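Local coordinates for protein B-cell differentiation antigen CD72 (Mus musculus, PDB 5B1R) that acts as a B-cell co-receptor with positive and negative roles, inhibiting B-cell receptor signalling when its extracellular C-type lectin-like part binds the Sm/ribonucleoprotein self-antigen, at residues 37-42 with 112-117. The protein carries 2 engineered substitutions. Sequence-based numbering, arbitrary orientation.
Sequences SSKLAA and ICESEA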
loop_
_atom_site.group_PDB
_atom_site.type_symbol
_atom_site.label_atom_id
_atom_site.label_comp_id
_atom_site.label_asym_id
_atom_site.label_seq_id
_atom_site.Cartn_x
_atom_site.Cartn_y
_atom_site.Cartn_z
ATOM N N SER A 37 -7.030 12.662 -2.873
ATOM C CA SER A 37 -8.348 12.047 -3.055
ATOM C C SER A 37 -8.201 10.536 -3.231
ATOM O O SER A 37 -8.900 9.914 -4.021
ATOM C CB SER A 37 -9.101 12.681 -4.226
ATOM O OG SER A 37 -9.185 14.078 -4.029
ATOM N N SER A 38 -7.267 9.968 -2.475
ATOM C CA SER A 38 -6.904 8.559 -2.566
ATOM C C SER A 38 -6.916 7.986 -1.165
ATOM O O SER A 38 -7.268 8.672 -0.209
ATOM C CB SER A 38 -5.520 8.426 -3.192
ATOM O OG SER A 38 -5.548 8.938 -4.503
ATOM N N LYS A 39 -6.513 6.735 -1.037
ATOM C CA LYS A 39 -6.437 6.074 0.257
ATOM C C LYS A 39 -5.177 5.244 0.305
ATOM O O LYS A 39 -4.583 4.956 -0.718
ATOM C CB LYS A 39 -7.665 5.182 0.478
ATOM C CG LYS A 39 -7.761 3.992 -0.461
ATOM C CD LYS A 39 -9.010 3.132 -0.238
ATOM C CE LYS A 39 -9.003 1.924 -1.184
ATOM N NZ LYS A 39 -10.191 1.029 -1.051
ATOM N N LEU A 40 -4.753 4.841 1.493
ATOM C CA LEU A 40 -3.668 3.879 1.580
ATOM C C LEU A 40 -4.040 2.624 0.819
ATOM O O LEU A 40 -5.175 2.148 0.896
ATOM C CB LEU A 40 -3.419 3.521 3.033
ATOM C CG LEU A 40 -2.672 4.597 3.821
ATOM C CD1 LEU A 40 -2.842 4.356 5.314
ATOM C CD2 LEU A 40 -1.189 4.661 3.394
ATOM N N ALA A 41 -3.078 2.073 0.094
ATOM C CA ALA A 41 -3.359 0.937 -0.765
ATOM C C ALA A 41 -3.805 -0.282 0.041
ATOM O O ALA A 41 -3.247 -0.589 1.099
ATOM C CB ALA A 41 -2.135 0.618 -1.596
ATOM N N ALA A 42 -4.807 -0.980 -0.498
ATOM C CA ALA A 42 -5.468 -2.059 0.218
ATOM C C ALA A 42 -5.117 -3.394 -0.415
ATOM O O ALA A 42 -5.340 -3.595 -1.610
ATOM C CB ALA A 42 -6.972 -1.848 0.177
ATOM N N ILE A 112 2.187 3.617 -0.030
ATOM C CA ILE A 112 1.540 3.397 -1.321
ATOM C C ILE A 112 0.098 3.845 -1.179
ATOM O O ILE A 112 -0.597 3.406 -0.251
ATOM C CB ILE A 112 1.576 1.921 -1.753
ATOM C CG1 ILE A 112 3.009 1.373 -1.665
ATOM C CG2 ILE A 112 0.985 1.769 -3.156
ATOM C CD1 ILE A 112 3.116 -0.134 -1.729
ATOM N N CYS A 113 -0.336 4.748 -2.054
ATOM C CA CYS A 113 -1.730 5.165 -2.123
ATOM C C CYS A 113 -2.420 4.468 -3.289
ATOM O O CYS A 113 -1.767 4.013 -4.233
ATOM C CB CYS A 113 -1.835 6.672 -2.345
ATOM S SG CYS A 113 -0.971 7.745 -1.180
ATOM N N GLU A 114 -3.745 4.430 -3.239
ATOM C CA GLU A 114 -4.499 3.983 -4.397
ATOM C C GLU A 114 -5.715 4.865 -4.607
ATOM O O GLU A 114 -6.320 5.372 -3.651
ATOM C CB GLU A 114 -4.906 2.521 -4.299
ATOM C CG GLU A 114 -6.039 2.197 -3.394
ATOM C CD GLU A 114 -6.467 0.748 -3.575
ATOM O OE1 GLU A 114 -5.788 -0.116 -3.053
ATOM O OE2 GLU A 114 -7.471 0.449 -4.258
ATOM N N SER A 115 -6.059 5.029 -5.871
ATOM C CA SER A 115 -7.278 5.707 -6.261
ATOM C C SER A 115 -8.026 4.802 -7.223
ATOM O O SER A 115 -7.512 3.763 -7.666
ATOM C CB SER A 115 -6.948 7.035 -6.956
ATOM O OG SER A 115 -6.479 6.804 -8.284
ATOM N N GLU A 116 -9.236 5.184 -7.585
ATOM C CA GLU A 116 -9.886 4.493 -8.676
ATOM C C GLU A 116 -9.214 4.869 -10.009
ATOM O O GLU A 116 -8.581 5.919 -10.127
ATOM C CB GLU A 116 -11.397 4.763 -8.686
ATOM C CG GLU A 116 -11.853 6.094 -9.265
ATOM C CD GLU A 116 -11.733 7.292 -8.327
ATOM O OE1 GLU A 116 -12.457 8.283 -8.549
ATOM O OE2 GLU A 116 -10.920 7.271 -7.381
ATOM N N ALA A 117 -9.315 3.979 -10.991
ATOM C CA ALA A 117 -8.950 4.293 -12.360
ATOM C C ALA A 117 -10.111 5.042 -13.006
ATOM O O ALA A 117 -11.233 5.011 -12.518
ATOM C CB ALA A 117 -8.638 3.026 -13.118
HETATM O O HOH W 1 -9.191 -1.374 -3.203
#
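Lys39 and Glu114 face each other as an antiparallel hydrogen-bonded pair: Lys39 N donates to Glu114 O at 3.0 Å, and Glu114 N to Lys39 O at 2.7 Å. A third backbone bond, from Ala41 N to Ile112 O, closes the short pairing, with Leu40 and Cys113 as the non-hydrogen-bonded pair between. Glu114 has the largest share of the buried surface. Its CB approaches Ala41 CA loosely, and chi1 of 76° puts CG between the backbone N and the carbonyl carbon, on the side where the Lys39 chain runs; CG lies 3.8 Å from Lys39 CG. The two chains then continue side by side, pointing the same way, and Lys39 CE passes 3.7 Å from Glu114 CD. At the tip the carboxylate oxygens divide the work. OE1 accepts the Ala42 N-H at 2.9 Å in a nearly straight bond (172° at the hydrogen), met on the anti side and 31° out of the carboxylate plane, so the side chain holds the backbone N-H of the residue that follows the last backbone bond, at Ala41. OE2 forms a salt bridge with Arg15 and accepts from a water that Lys39 NZ reaches only weakly; NZ itself stays 4.2 Å from OE2, too far for a salt bridge. Both carboxylate oxygens of this buried residue are thus satisfied, and the nearby positive charges would be expected to favour its ionised form. Elsewhere, Ser38 CB sits 3.2 Å from Glu114 O, while Ala41 CB packs against Ile112 CG2. A disulfide from Cys113 to Cys33 ties the C-terminal strand to helix 26-35, as is characteristic of the C-type lectin-like fold, and the short strand 39-40 pairs beside it.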